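Long-range contacts in dipicolinate synthase subunit B (Bacillus halodurans, PDB 3LQK), which probably serves, as the flavoprotein-family B subunit of dipicolinate synthase, in making the bacterial spore compound dipicolinic acid: residues M3-G7 and P177-E181; T20-V24 and I92-T96; K37-V42 and T67-D73; I130-L136 and K165-A171; Y153-G158 and Q188-I194. All blocks are in the same frame, centred on the assembly; numbering follows the deposited sequence.

Overall arrangement
Four contacts involve the central sheet of a Rossmann-like fold; contact 1 packs the N-terminal loop on the last helix, 176-184. Contact 1 encloses contacts 2, 3 and 4 in sequence, and contact 3 is nested within contact 2. Contact 5 crosses contact 1 along the chain and touches it at T179 and E178. Contacts 4 and 5 also cross. Contacts 3 and 4 lie on opposite sides of the chain's centre, with centres about 27 Å apart. Contact 2 sits between them and touches contact 4 where strands 89-95 and 126-132 pair. Strands 126-132 and 169-171, of contact 4, both pair with strand 152-159, of contact 5. Both contacts reach the third subunit, so this side joins the assembly.

Contact 1 (M3-G7 and P177-E181); sequences MNFAG and PETIE
The N-terminal tail of this Rossmann-like fold packs here on helix 176-184, near the opposite end of the chain. Segment M3-G7 is an irregular loop leading into strand 9-13. P177-E181 is regular helix, with E181 N bonded to P177 O at 2.9 Å. M3 and E181 have the nearest CA atoms, 7.1 Å apart. No hydrogen bond crosses the contact, which is mainly apolar. M3 is selenomethionine with chi1 and chi2 both t and chi3 p. Its SE lies 3.9 Å from P177 CB, and M3 SE is also 3.9 Å from E181 OE2. F5 takes chi1 m and directs its ring at the helix. F5 CE1 meets I180 CG2 at 3.9 Å, and F5 CE2 lies 4.2 Å from P177 CB. The ring also touches L31 and L34. I180 packs on L31 too, so helix 25-33 backs both residues. N4 points away from the helix. It shapes the tail instead: its OD1 accepts from A6 N at 3.2 Å, an Asx turn. At G7, phi 85° and psi -2° would press a CB on A6 O, which suits glycine. The ring edge of F5 faces the helix backbone, with F5 CZ 3.4 Å from P177 O.

Contact 2 (T20-V24 and I92-T96); sequences TYHEV and IAPMT. With PO4 (phosphate ion), chain B.
This contact joins the loop after the first strand of the Rossmann-like fold, just before helix 25-33, to the C-terminal end of strand 89-95. The backbone sets the shapes. V24 N bonds to Y21 O at 3.2 Å, a tight turn at the end of T20-V24. On the other side the peptide before P94 is cis, and the strand turns a corner there. V24 and A93 have the nearest CA atoms, 6.7 Å apart.

The apolar contacts centre on P94, whose ring (C-gamma endo) points at the loop. V24 CG1 lies 3.8 Å from P94 CD and Y21 CD1 lies 4.0 Å from P94 CD. V24, with chi1 m, also places CG1 4.0 Å from A93 CB. No hydrogen bond crosses between the segments. T20 bonds to S17 O instead, while its OG1 lies 4.0 Å from P94 CG. The Y21 ring stacks edge-to-face on W59.

T96 does not touch T20-V24; it lies further along the second segment, at the N-cap of helix 97-104. Its OG1 accepts from S99 N. A phosphate ion, probably from the crystallisation liquor, is hydrogen-bonded by G16 N, N98 ND2 and S99 OG. The position is consistent with that of the FMN phosphate in related flavoproteins; no flavin is bound here. T96 OG1 lies 3.0 Å from phosphate O4.

Contact 3 (K37-V42 and T67-D73); sequences KVTPFV and TEEPIVD
Strand 37-41 is an outer parallel strand of the Rossmann-like sheet, reached from strand 9-13 through helix 25-33 in a beta-alpha-beta crossover. The loop T67-D73 runs along it in the same direction. V38 is nearest T67 (CA-CA 6.6 Å), T39 nearest E69 and P40 nearest I71, two loop residues per strand residue. From P40-I71 on, F41-V72 (CA-CA 4.6 Å) and V42-D73 go one for one. Only F41 and V72 form a beta bridge, of parallel pattern. V72 N donates to P40 O at 2.7 Å, and V42 N donates to V72 O at 2.9 Å.

T67, with chi1 t, turns OG1 to the strand, where it has three partners. T67 OG1 donates to V38 O at 2.8 Å. It accepts from E69 N at 3.2 Å, an ST turn. It also accepts from a water, 3.0 Å away, that accepts a hydrogen bond from V38 N (2.9 Å). A second water joins T39 OG1 (2.8 Å) to E69 OE1 (2.7 Å), while T39 OG1 also bonds to H9 NE2. D73 pairs with K77 and accepts from V46 N.

V72 CB sits over the face of the F41 ring, 3.9 Å from its centroid, a CH-pi contact.

The loop covers the strand's edge away from strand 9-13. P40 and I71 pack on helix 58-66, V38 on helix 25-33, and F41 and V72 on helix 75-78.

Contact 4 (I130-L136 and K165-A171); sequences ISTNDAL and KPNSLVA. With PO4 (phosphate ion), chain C.
Strand 169-171 runs antiparallel to 130-132 and so adds an antiparallel strand to the otherwise parallel Rossmann-like sheet. The axes approach to 4.6 Å at 147°. A type I turn, T132-A135, continues the first segment; the second begins with another, K165-S168. K165 pairs with D160, and its NZ lies 3.7 Å from O2 of a phosphate ion, probably from the crystallisation liquor. N133 ND2 donates to phosphate O4 at 2.8 Å; R121 of the second subunit also bonds this ion. N167 O accepts from L136 N at 2.8 Å, and a water links N167 N to N133 O, 2.9 Å from each. L169 and T132 are the hydrogen-bonded pair: L169 N to T132 O is 3.1 Å and T132 N to L169 O 3.2 Å. L169 CB packs on A135 CB at 3.5 Å. L169 and L136 are both m,t, and L169 CD1 meets L136 CD2 at 3.9 Å. V170 faces S131 in the non-hydrogen-bonded pair. A171 N donates to I130 O at 3.0 Å. T132 OG1 bonds K117 NZ of the second subunit, and L169 meets L193 of the third. Strand 169-171 also pairs with strand 152-159, and helix 140-147 covers I130 and A135.

Contact 5 (Y153-G158 and Q188-I194); sequences YFIPFG and QYQPVLI
Q188 has chi1 t, chi2 p and chi3 63°, which brings its amide to the backbone of F154. F154 N donates to Q188 OE1 at 2.9 Å, and Q188 NE2 donates to F154 O at 2.7 Å. The same NE2 also donates to Y189 O at 2.9 Å. P156 CG lies at the edge of the Y189 ring, 3.8 Å from its CD2. The peptide before P191 is cis. Here a C-terminal loop runs along strand 152-159 of the Rossmann-like sheet. F157 N donates to V192 O at 2.9 Å and I194 N donates to F157 O at 2.8 Å, a single bridge of parallel type. F157, chi1 p, has V192 O over its ring face and sets CE2 3.9 Å from V192 CG2. I194 is p,p, with CG1 3.9 Å from P156 CB. At G158 an ideal CB would clash with I194 O. L193 N bonds to Q159 of the third subunit, and the Y153 ring forms a cation-pi contact with K150 of the fourth.

Contact 1 (M3-G7 and P177-E181)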
# COMPACT_ATOMS: atom_id res chain seq x y z
N MSE A 3 6.62 -12.74 36.79
CA MSE A 3 6.80 -11.51 35.95
C MSE A 3 7.69 -10.48 36.67
O MSE A 3 7.30 -9.89 37.69
CB MSE A 3 5.42 -10.90 35.64
CG MSE A 3 5.43 -9.67 34.82
SE MSE A 3 3.66 -9.28 33.97
CE MSE A 3 2.57 -9.37 35.62
N ASN A 4 8.89 -10.26 36.15
CA ASN A 4 9.88 -9.46 36.83
C ASN A 4 10.80 -8.71 35.82
O ASN A 4 11.47 -9.32 35.00
CB ASN A 4 10.69 -10.40 37.75
CG ASN A 4 11.82 -9.70 38.45
OD1 ASN A 4 11.76 -8.51 38.71
ND2 ASN A 4 12.89 -10.45 38.76
N PHE A 5 10.79 -7.38 35.87
CA PHE A 5 11.52 -6.58 34.93
C PHE A 5 12.79 -6.01 35.53
O PHE A 5 13.33 -5.03 35.02
CB PHE A 5 10.63 -5.43 34.48
CG PHE A 5 9.39 -5.86 33.75
CD1 PHE A 5 9.47 -6.68 32.64
CD2 PHE A 5 8.15 -5.47 34.18
CE1 PHE A 5 8.30 -7.10 31.97
CE2 PHE A 5 6.99 -5.87 33.49
CZ PHE A 5 7.07 -6.67 32.40
N ALA A 6 13.24 -6.58 36.64
CA ALA A 6 14.51 -6.19 37.26
C ALA A 6 15.64 -6.06 36.25
O ALA A 6 15.90 -6.96 35.49
CB ALA A 6 14.92 -7.25 38.39
N GLY A 7 16.31 -4.93 36.22
CA GLY A 7 17.44 -4.77 35.28
C GLY A 7 17.03 -4.32 33.89
O GLY A 7 17.89 -4.17 33.01
N PRO A 177 1.88 -4.74 31.12
CA PRO A 177 3.03 -5.51 31.54
C PRO A 177 3.13 -6.87 30.96
O PRO A 177 4.20 -7.32 30.61
CB PRO A 177 2.86 -5.61 33.07
CG PRO A 177 2.13 -4.34 33.40
CD PRO A 177 1.11 -4.27 32.26
N GLU A 178 2.02 -7.55 30.88
CA GLU A 178 1.97 -8.84 30.24
C GLU A 178 2.41 -8.76 28.77
O GLU A 178 3.11 -9.65 28.30
CB GLU A 178 0.53 -9.38 30.29
CG GLU A 178 0.04 -9.77 31.67
CD GLU A 178 -0.55 -8.61 32.58
OE1 GLU A 178 -0.48 -7.40 32.22
OE2 GLU A 178 -1.04 -8.96 33.73
N THR A 179 1.98 -7.72 28.06
CA THR A 179 2.38 -7.51 26.67
C THR A 179 3.87 -7.30 26.57
O THR A 179 4.55 -7.84 25.69
CB THR A 179 1.59 -6.37 26.03
OG1 THR A 179 0.18 -6.64 26.21
CG2 THR A 179 1.90 -6.18 24.53
N ILE A 180 4.43 -6.55 27.51
CA ILE A 180 5.91 -6.36 27.51
C ILE A 180 6.59 -7.71 27.75
O ILE A 180 7.55 -8.06 27.06
CB ILE A 180 6.41 -5.28 28.56
CG1 ILE A 180 5.80 -3.92 28.23
CG2 ILE A 180 7.97 -5.18 28.54
CD1 ILE A 180 6.27 -2.71 29.03
N GLU A 181 6.09 -8.46 28.72
CA GLU A 181 6.73 -9.74 29.05
C GLU A 181 6.77 -10.69 27.83
O GLU A 181 7.80 -11.38 27.60
CB GLU A 181 6.00 -10.42 30.17
CG GLU A 181 6.72 -11.60 30.74
CD GLU A 181 5.78 -12.64 31.42
OE1 GLU A 181 6.22 -13.81 31.59
OE2 GLU A 181 4.60 -12.30 31.77

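Contact 2 (T20-V24 and I92-T96)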
# COMPACT_ATOMS: atom_id res chain seq x y z
N THR A 20 -5.21 12.64 28.84
CA THR A 20 -5.54 11.23 28.56
C THR A 20 -4.50 10.30 29.21
O THR A 20 -4.60 9.06 29.05
CB THR A 20 -5.52 10.95 27.03
OG1 THR A 20 -4.22 11.27 26.50
CG2 THR A 20 -6.63 11.73 26.27
N TYR A 21 -3.50 10.87 29.90
CA TYR A 21 -2.46 10.02 30.49
C TYR A 21 -2.85 9.41 31.84
O TYR A 21 -2.09 8.63 32.40
CB TYR A 21 -1.10 10.74 30.57
CG TYR A 21 -0.62 11.44 29.30
CD1 TYR A 21 -1.01 11.00 28.03
CD2 TYR A 21 0.25 12.51 29.39
CE1 TYR A 21 -0.56 11.66 26.87
CE2 TYR A 21 0.72 13.16 28.26
CZ TYR A 21 0.31 12.75 27.00
OH TYR A 21 0.80 13.39 25.89
N HIS A 22 -4.04 9.70 32.35
CA HIS A 22 -4.44 9.08 33.62
C HIS A 22 -4.71 7.56 33.43
O HIS A 22 -4.72 6.79 34.40
CB HIS A 22 -5.65 9.78 34.24
CG HIS A 22 -6.91 9.60 33.45
ND1 HIS A 22 -7.76 8.53 33.65
CD2 HIS A 22 -7.43 10.32 32.43
CE1 HIS A 22 -8.78 8.62 32.80
NE2 HIS A 22 -8.60 9.69 32.04
N GLU A 23 -4.95 7.16 32.20
CA GLU A 23 -5.14 5.74 31.91
C GLU A 23 -3.81 4.96 31.79
O GLU A 23 -3.80 3.74 32.00
CB GLU A 23 -5.98 5.61 30.64
CG GLU A 23 -5.38 6.37 29.41
CD GLU A 23 -6.44 7.02 28.50
OE1 GLU A 23 -7.58 7.30 28.97
OE2 GLU A 23 -6.10 7.23 27.30
N VAL A 24 -2.69 5.63 31.51
CA VAL A 24 -1.40 4.90 31.38
C VAL A 24 -0.42 5.15 32.53
O VAL A 24 0.40 4.31 32.75
CB VAL A 24 -0.69 5.16 30.02
CG1 VAL A 24 -1.56 4.72 28.87
CG2 VAL A 24 -0.33 6.71 29.86
N ILE A 92 4.71 2.67 23.53
CA ILE A 92 4.02 3.89 23.15
C ILE A 92 2.57 3.70 23.53
O ILE A 92 1.83 2.89 22.93
CB ILE A 92 4.05 4.17 21.65
CG1 ILE A 92 5.50 4.11 21.07
CG2 ILE A 92 3.39 5.53 21.31
CD1 ILE A 92 5.49 4.27 19.53
N ALA A 93 2.19 4.41 24.59
CA ALA A 93 0.84 4.35 25.07
C ALA A 93 0.44 5.61 25.83
O ALA A 93 1.14 6.03 26.72
CB ALA A 93 0.63 3.10 25.92
N PRO A 94 -0.71 6.22 25.47
CA PRO A 94 -1.59 5.90 24.35
C PRO A 94 -0.90 6.24 23.06
O PRO A 94 -0.02 7.17 23.03
CB PRO A 94 -2.83 6.81 24.58
CG PRO A 94 -2.34 7.91 25.38
CD PRO A 94 -1.20 7.41 26.21
N MSE A 95 -1.23 5.46 22.01
CA MSE A 95 -0.78 5.84 20.64
C MSE A 95 -1.96 6.33 19.85
O MSE A 95 -2.87 5.55 19.48
CB MSE A 95 -0.06 4.69 19.92
CG MSE A 95 0.57 5.11 18.56
SE MSE A 95 1.52 3.62 17.74
CE MSE A 95 0.10 2.54 17.37
N THR A 96 -1.94 7.64 19.55
CA THR A 96 -3.04 8.29 18.88
C THR A 96 -3.08 7.90 17.38
O THR A 96 -2.18 7.29 16.86
CB THR A 96 -2.90 9.83 18.90
OG1 THR A 96 -1.67 10.22 18.22
CG2 THR A 96 -2.96 10.37 20.30
P PO4 B . -0.05 13.40 18.32
O1 PO4 B . -1.56 13.45 18.50
O2 PO4 B . 0.49 14.72 17.78
O3 PO4 B . 0.69 13.16 19.63
O4 PO4 B . 0.31 12.32 17.33

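Contact 3 (K37-V42 and T67-D73)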
# COMPACT_ATOMS: atom_id res chain seq x y z
N LYS A 37 13.62 0.01 34.98
CA LYS A 37 14.05 1.38 34.85
C LYS A 37 13.29 2.02 33.66
O LYS A 37 13.45 1.60 32.52
CB LYS A 37 15.54 1.42 34.56
CG LYS A 37 16.07 2.85 34.49
CD LYS A 37 17.56 2.99 33.97
CE LYS A 37 18.64 2.86 35.06
NZ LYS A 37 19.98 3.18 34.43
N VAL A 38 12.43 2.99 33.97
CA VAL A 38 11.51 3.54 33.00
C VAL A 38 11.93 4.95 32.63
O VAL A 38 11.96 5.86 33.48
CB VAL A 38 10.08 3.54 33.49
CG1 VAL A 38 9.15 3.97 32.37
CG2 VAL A 38 9.71 2.08 34.04
N THR A 39 12.20 5.11 31.33
CA THR A 39 12.45 6.41 30.76
C THR A 39 11.24 6.96 30.03
O THR A 39 10.83 6.36 29.02
CB THR A 39 13.61 6.35 29.81
OG1 THR A 39 14.77 5.95 30.55
CG2 THR A 39 13.88 7.74 29.12
N PRO A 40 10.69 8.09 30.48
CA PRO A 40 9.56 8.69 29.76
C PRO A 40 10.00 9.47 28.52
O PRO A 40 11.05 10.17 28.53
CB PRO A 40 8.92 9.63 30.80
CG PRO A 40 9.71 9.40 32.08
CD PRO A 40 11.03 8.89 31.67
N PHE A 41 9.23 9.30 27.46
CA PHE A 41 9.39 10.05 26.21
C PHE A 41 8.10 10.82 25.90
O PHE A 41 7.01 10.28 26.06
CB PHE A 41 9.63 9.11 25.04
CG PHE A 41 10.98 8.46 25.00
CD1 PHE A 41 11.85 8.74 23.99
CD2 PHE A 41 11.31 7.48 25.91
CE1 PHE A 41 13.08 8.10 23.91
CE2 PHE A 41 12.56 6.88 25.88
CZ PHE A 41 13.45 7.20 24.88
N VAL A 42 8.20 12.07 25.47
CA VAL A 42 7.03 12.90 25.19
C VAL A 42 7.21 13.64 23.88
O VAL A 42 8.28 13.61 23.29
CB VAL A 42 6.71 13.90 26.32
CG1 VAL A 42 6.22 13.17 27.62
CG2 VAL A 42 7.88 14.85 26.58
N THR A 67 9.09 8.17 38.27
CA THR A 67 10.44 7.84 37.83
C THR A 67 11.35 9.09 37.82
O THR A 67 10.92 10.19 37.50
CB THR A 67 10.42 7.16 36.44
OG1 THR A 67 11.76 6.93 36.03
CG2 THR A 67 9.69 8.00 35.38
N GLU A 68 12.60 8.88 38.19
CA GLU A 68 13.61 9.94 38.21
C GLU A 68 14.40 9.98 36.89
O GLU A 68 15.24 10.87 36.70
CB GLU A 68 14.57 9.71 39.40
N GLU A 69 14.15 9.06 35.97
CA GLU A 69 14.83 9.18 34.67
C GLU A 69 14.40 10.48 33.97
O GLU A 69 13.20 10.77 33.92
CB GLU A 69 14.51 7.94 33.80
CG GLU A 69 15.07 6.65 34.37
CD GLU A 69 16.60 6.65 34.47
OE1 GLU A 69 17.28 7.20 33.56
OE2 GLU A 69 17.10 6.09 35.47
N PRO A 70 15.35 11.29 33.48
CA PRO A 70 14.99 12.48 32.71
C PRO A 70 14.02 12.18 31.55
O PRO A 70 14.20 11.20 30.78
CB PRO A 70 16.33 12.98 32.17
CG PRO A 70 17.32 12.49 33.14
CD PRO A 70 16.82 11.15 33.58
N ILE A 71 12.99 13.03 31.45
CA ILE A 71 11.99 12.97 30.41
C ILE A 71 12.64 13.31 29.06
O ILE A 71 13.31 14.31 28.92
CB ILE A 71 10.87 13.97 30.73
CG1 ILE A 71 10.19 13.51 32.04
CG2 ILE A 71 9.86 14.10 29.53
CD1 ILE A 71 9.06 14.37 32.52
N VAL A 72 12.50 12.42 28.09
CA VAL A 72 13.08 12.65 26.79
C VAL A 72 12.04 13.41 25.96
O VAL A 72 11.03 12.84 25.53
CB VAL A 72 13.48 11.35 26.10
CG1 VAL A 72 14.04 11.64 24.75
CG2 VAL A 72 14.48 10.55 26.95
N ASP A 73 12.31 14.69 25.76
CA ASP A 73 11.39 15.58 25.11
C ASP A 73 11.95 16.31 23.90
O ASP A 73 11.40 17.30 23.49
CB ASP A 73 10.87 16.60 26.11
CG ASP A 73 11.96 17.52 26.66
OD1 ASP A 73 13.17 17.28 26.44
OD2 ASP A 73 11.56 18.51 27.33
O HOH W 1 12.62 4.10 36.68
O HOH W 2 16.94 7.61 30.91

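Contact 4 (I130-L136 and K165-A171)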
# COMPACT_ATOMS: atom_id res chain seq x y z
N ILE A 130 -2.95 1.30 21.15
CA ILE A 130 -3.70 2.18 20.28
C ILE A 130 -4.83 2.84 21.00
O ILE A 130 -5.37 2.33 21.93
CB ILE A 130 -4.36 1.54 19.03
CG1 ILE A 130 -4.45 0.07 19.14
CG2 ILE A 130 -3.77 2.07 17.75
CD1 ILE A 130 -5.57 -0.30 19.86
N SER A 131 -5.19 4.00 20.49
CA SER A 131 -6.32 4.72 21.01
C SER A 131 -6.75 5.77 19.99
O SER A 131 -6.23 6.88 20.01
CB SER A 131 -5.96 5.38 22.33
OG SER A 131 -7.10 6.02 22.81
N THR A 132 -7.60 5.39 19.05
CA THR A 132 -8.07 6.30 18.02
C THR A 132 -9.45 5.89 17.52
O THR A 132 -9.75 4.70 17.37
CB THR A 132 -7.04 6.43 16.82
OG1 THR A 132 -7.47 7.43 15.89
CG2 THR A 132 -6.79 5.12 16.10
N ASN A 133 -10.26 6.91 17.22
CA ASN A 133 -11.62 6.70 16.71
C ASN A 133 -11.68 6.39 15.20
O ASN A 133 -12.77 6.21 14.64
CB ASN A 133 -12.51 7.87 17.12
CG ASN A 133 -12.17 9.15 16.37
OD1 ASN A 133 -11.70 9.09 15.24
ND2 ASN A 133 -12.35 10.30 17.02
N ASP A 134 -10.52 6.30 14.54
CA ASP A 134 -10.48 5.93 13.10
C ASP A 134 -9.69 4.63 12.88
O ASP A 134 -9.25 4.33 11.78
CB ASP A 134 -9.89 7.08 12.26
CG ASP A 134 -8.42 7.37 12.57
OD1 ASP A 134 -7.79 6.78 13.51
OD2 ASP A 134 -7.86 8.21 11.84
N ALA A 135 -9.48 3.88 13.95
CA ALA A 135 -8.71 2.66 13.85
C ALA A 135 -9.30 1.65 12.80
O ALA A 135 -8.53 0.97 12.10
CB ALA A 135 -8.65 2.02 15.23
N LEU A 136 -10.63 1.52 12.69
CA LEU A 136 -11.21 0.59 11.68
C LEU A 136 -11.56 1.29 10.39
O LEU A 136 -12.16 0.69 9.49
CB LEU A 136 -12.44 -0.14 12.21
CG LEU A 136 -12.18 -1.04 13.44
CD1 LEU A 136 -13.51 -1.62 14.08
CD2 LEU A 136 -11.23 -2.16 13.01
N LYS A 165 -18.98 5.19 18.41
CA LYS A 165 -17.76 5.37 17.69
C LYS A 165 -17.35 4.04 16.99
O LYS A 165 -16.42 3.35 17.42
CB LYS A 165 -16.65 5.82 18.62
CG LYS A 165 -16.94 6.91 19.63
CD LYS A 165 -15.61 7.34 20.28
CE LYS A 165 -15.27 6.47 21.44
NZ LYS A 165 -13.95 6.86 22.04
N PRO A 166 -18.05 3.68 15.90
CA PRO A 166 -17.87 2.32 15.35
C PRO A 166 -16.47 2.01 14.83
O PRO A 166 -16.13 0.84 14.78
CB PRO A 166 -18.92 2.22 14.24
CG PRO A 166 -19.41 3.63 13.98
CD PRO A 166 -18.98 4.52 15.13
N ASN A 167 -15.67 3.02 14.50
CA ASN A 167 -14.27 2.80 14.06
C ASN A 167 -13.21 2.86 15.14
O ASN A 167 -12.01 2.76 14.83
CB ASN A 167 -13.91 3.71 12.89
CG ASN A 167 -14.71 3.36 11.64
OD1 ASN A 167 -15.19 2.24 11.51
ND2 ASN A 167 -14.84 4.32 10.72
N SER A 168 -13.64 3.07 16.38
CA SER A 168 -12.73 3.29 17.47
C SER A 168 -12.19 2.00 18.05
O SER A 168 -13.00 1.14 18.43
CB SER A 168 -13.44 4.04 18.59
OG SER A 168 -12.55 4.24 19.67
N LEU A 169 -10.87 1.88 18.15
CA LEU A 169 -10.21 0.84 18.93
C LEU A 169 -9.36 1.47 20.01
O LEU A 169 -8.70 2.46 19.72
CB LEU A 169 -9.32 -0.03 18.03
CG LEU A 169 -10.01 -0.88 16.96
CD1 LEU A 169 -8.96 -1.67 16.11
CD2 LEU A 169 -11.04 -1.81 17.64
N VAL A 170 -9.39 0.89 21.23
CA VAL A 170 -8.59 1.32 22.38
C VAL A 170 -8.04 0.07 23.11
O VAL A 170 -8.76 -0.94 23.26
CB VAL A 170 -9.43 2.16 23.36
CG1 VAL A 170 -8.59 2.66 24.63
CG2 VAL A 170 -10.08 3.39 22.61
N ALA A 171 -6.78 0.15 23.50
CA ALA A 171 -6.10 -0.92 24.24
C ALA A 171 -6.62 -1.02 25.68
O ALA A 171 -7.06 -0.04 26.25
CB ALA A 171 -4.54 -0.69 24.25
P PO4 C . -13.45 11.09 20.72
O1 PO4 C . -12.94 12.53 20.51
O2 PO4 C . -12.34 10.12 21.14
O3 PO4 C . -14.58 11.04 21.79
O4 PO4 C . -13.88 10.57 19.37
O HOH W 3 -15.57 5.88 15.21

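Contact 5 (Y153-G158 and Q188-I194)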
# COMPACT_ATOMS: atom_id res chain seq x y z
N TYR A 153 4.62 -5.06 18.70
CA TYR A 153 3.58 -5.81 19.40
C TYR A 153 2.53 -4.88 19.97
O TYR A 153 2.84 -3.71 20.27
CB TYR A 153 4.17 -6.68 20.53
CG TYR A 153 5.32 -7.56 20.06
CD1 TYR A 153 5.11 -8.82 19.55
CD2 TYR A 153 6.63 -7.07 20.10
CE1 TYR A 153 6.21 -9.60 19.07
CE2 TYR A 153 7.68 -7.81 19.61
CZ TYR A 153 7.48 -9.07 19.16
OH TYR A 153 8.58 -9.73 18.73
N PHE A 154 1.30 -5.39 20.07
CA PHE A 154 0.13 -4.61 20.49
C PHE A 154 -0.43 -5.04 21.85
O PHE A 154 -0.60 -6.25 22.12
CB PHE A 154 -0.97 -4.70 19.42
CG PHE A 154 -0.77 -3.77 18.25
CD1 PHE A 154 0.25 -3.98 17.33
CD2 PHE A 154 -1.59 -2.65 18.08
CE1 PHE A 154 0.44 -3.13 16.28
CE2 PHE A 154 -1.37 -1.75 17.02
CZ PHE A 154 -0.38 -2.01 16.11
N ILE A 155 -0.65 -4.06 22.75
CA ILE A 155 -1.38 -4.28 23.95
C ILE A 155 -2.79 -4.67 23.46
O ILE A 155 -3.33 -4.05 22.54
CB ILE A 155 -1.49 -3.04 24.81
CG1 ILE A 155 -0.10 -2.48 25.22
CG2 ILE A 155 -2.40 -3.28 26.05
CD1 ILE A 155 -0.19 -1.08 25.90
N PRO A 156 -3.37 -5.72 24.02
CA PRO A 156 -4.63 -6.19 23.53
C PRO A 156 -5.64 -5.07 23.48
O PRO A 156 -5.66 -4.18 24.37
CB PRO A 156 -5.04 -7.24 24.60
CG PRO A 156 -3.79 -7.83 24.96
CD PRO A 156 -2.76 -6.69 24.95
N PHE A 157 -6.48 -5.10 22.46
CA PHE A 157 -7.38 -3.97 22.19
C PHE A 157 -8.79 -4.45 21.66
O PHE A 157 -9.01 -5.63 21.32
CB PHE A 157 -6.71 -3.02 21.20
CG PHE A 157 -6.39 -3.67 19.83
CD1 PHE A 157 -7.35 -3.76 18.84
CD2 PHE A 157 -5.14 -4.18 19.57
CE1 PHE A 157 -7.07 -4.36 17.62
CE2 PHE A 157 -4.86 -4.73 18.33
CZ PHE A 157 -5.83 -4.84 17.37
N GLY A 158 -9.69 -3.50 21.53
CA GLY A 158 -11.06 -3.80 21.16
C GLY A 158 -11.82 -2.53 20.90
O GLY A 158 -11.29 -1.44 21.10
N GLN A 188 3.79 -11.92 20.52
CA GLN A 188 2.57 -11.20 20.72
C GLN A 188 1.74 -11.91 21.80
O GLN A 188 1.39 -13.07 21.65
CB GLN A 188 1.73 -11.17 19.41
CG GLN A 188 0.38 -10.50 19.56
CD GLN A 188 0.46 -9.02 20.07
OE1 GLN A 188 1.02 -8.15 19.40
NE2 GLN A 188 -0.14 -8.76 21.22
N TYR A 189 1.39 -11.18 22.86
CA TYR A 189 0.54 -11.66 23.92
C TYR A 189 -0.87 -11.85 23.39
O TYR A 189 -1.37 -11.03 22.60
CB TYR A 189 0.56 -10.65 25.09
CG TYR A 189 -0.29 -11.02 26.28
CD1 TYR A 189 0.06 -12.06 27.16
CD2 TYR A 189 -1.43 -10.33 26.53
CE1 TYR A 189 -0.79 -12.38 28.29
CE2 TYR A 189 -2.26 -10.63 27.60
CZ TYR A 189 -1.96 -11.64 28.46
OH TYR A 189 -2.86 -11.82 29.44
N GLN A 190 -1.52 -12.92 23.84
CA GLN A 190 -2.78 -13.37 23.30
C GLN A 190 -3.77 -13.56 24.37
O GLN A 190 -3.38 -13.92 25.46
CB GLN A 190 -2.60 -14.69 22.59
CG GLN A 190 -1.81 -14.63 21.30
CD GLN A 190 -2.39 -13.72 20.20
OE1 GLN A 190 -1.66 -13.34 19.24
NE2 GLN A 190 -3.65 -13.36 20.31
N PRO A 191 -5.07 -13.32 24.12
CA PRO A 191 -5.73 -12.82 22.95
C PRO A 191 -5.43 -11.36 22.74
O PRO A 191 -5.47 -10.57 23.66
CB PRO A 191 -7.20 -13.07 23.25
CG PRO A 191 -7.32 -13.08 24.77
CD PRO A 191 -6.03 -13.72 25.18
N VAL A 192 -5.10 -10.99 21.52
CA VAL A 192 -4.83 -9.63 21.21
C VAL A 192 -6.12 -8.87 20.98
O VAL A 192 -6.17 -7.65 21.10
CB VAL A 192 -3.84 -9.51 20.03
CG1 VAL A 192 -4.43 -10.15 18.75
CG2 VAL A 192 -3.39 -8.02 19.84
N LEU A 193 -7.19 -9.57 20.66
CA LEU A 193 -8.48 -8.92 20.49
C LEU A 193 -9.27 -9.19 21.75
O LEU A 193 -9.51 -10.36 22.11
CB LEU A 193 -9.23 -9.51 19.31
CG LEU A 193 -9.07 -8.83 17.95
CD1 LEU A 193 -7.68 -8.44 17.67
CD2 LEU A 193 -9.68 -9.62 16.78
N ILE A 194 -9.65 -8.13 22.45
CA ILE A 194 -10.47 -8.28 23.64
C ILE A 194 -11.79 -7.45 23.56
O ILE A 194 -12.00 -6.68 22.60
CB ILE A 194 -9.63 -7.96 24.91
CG1 ILE A 194 -8.92 -6.58 24.83
CG2 ILE A 194 -8.59 -9.10 25.15
CD1 ILE A 194 -9.80 -5.41 24.82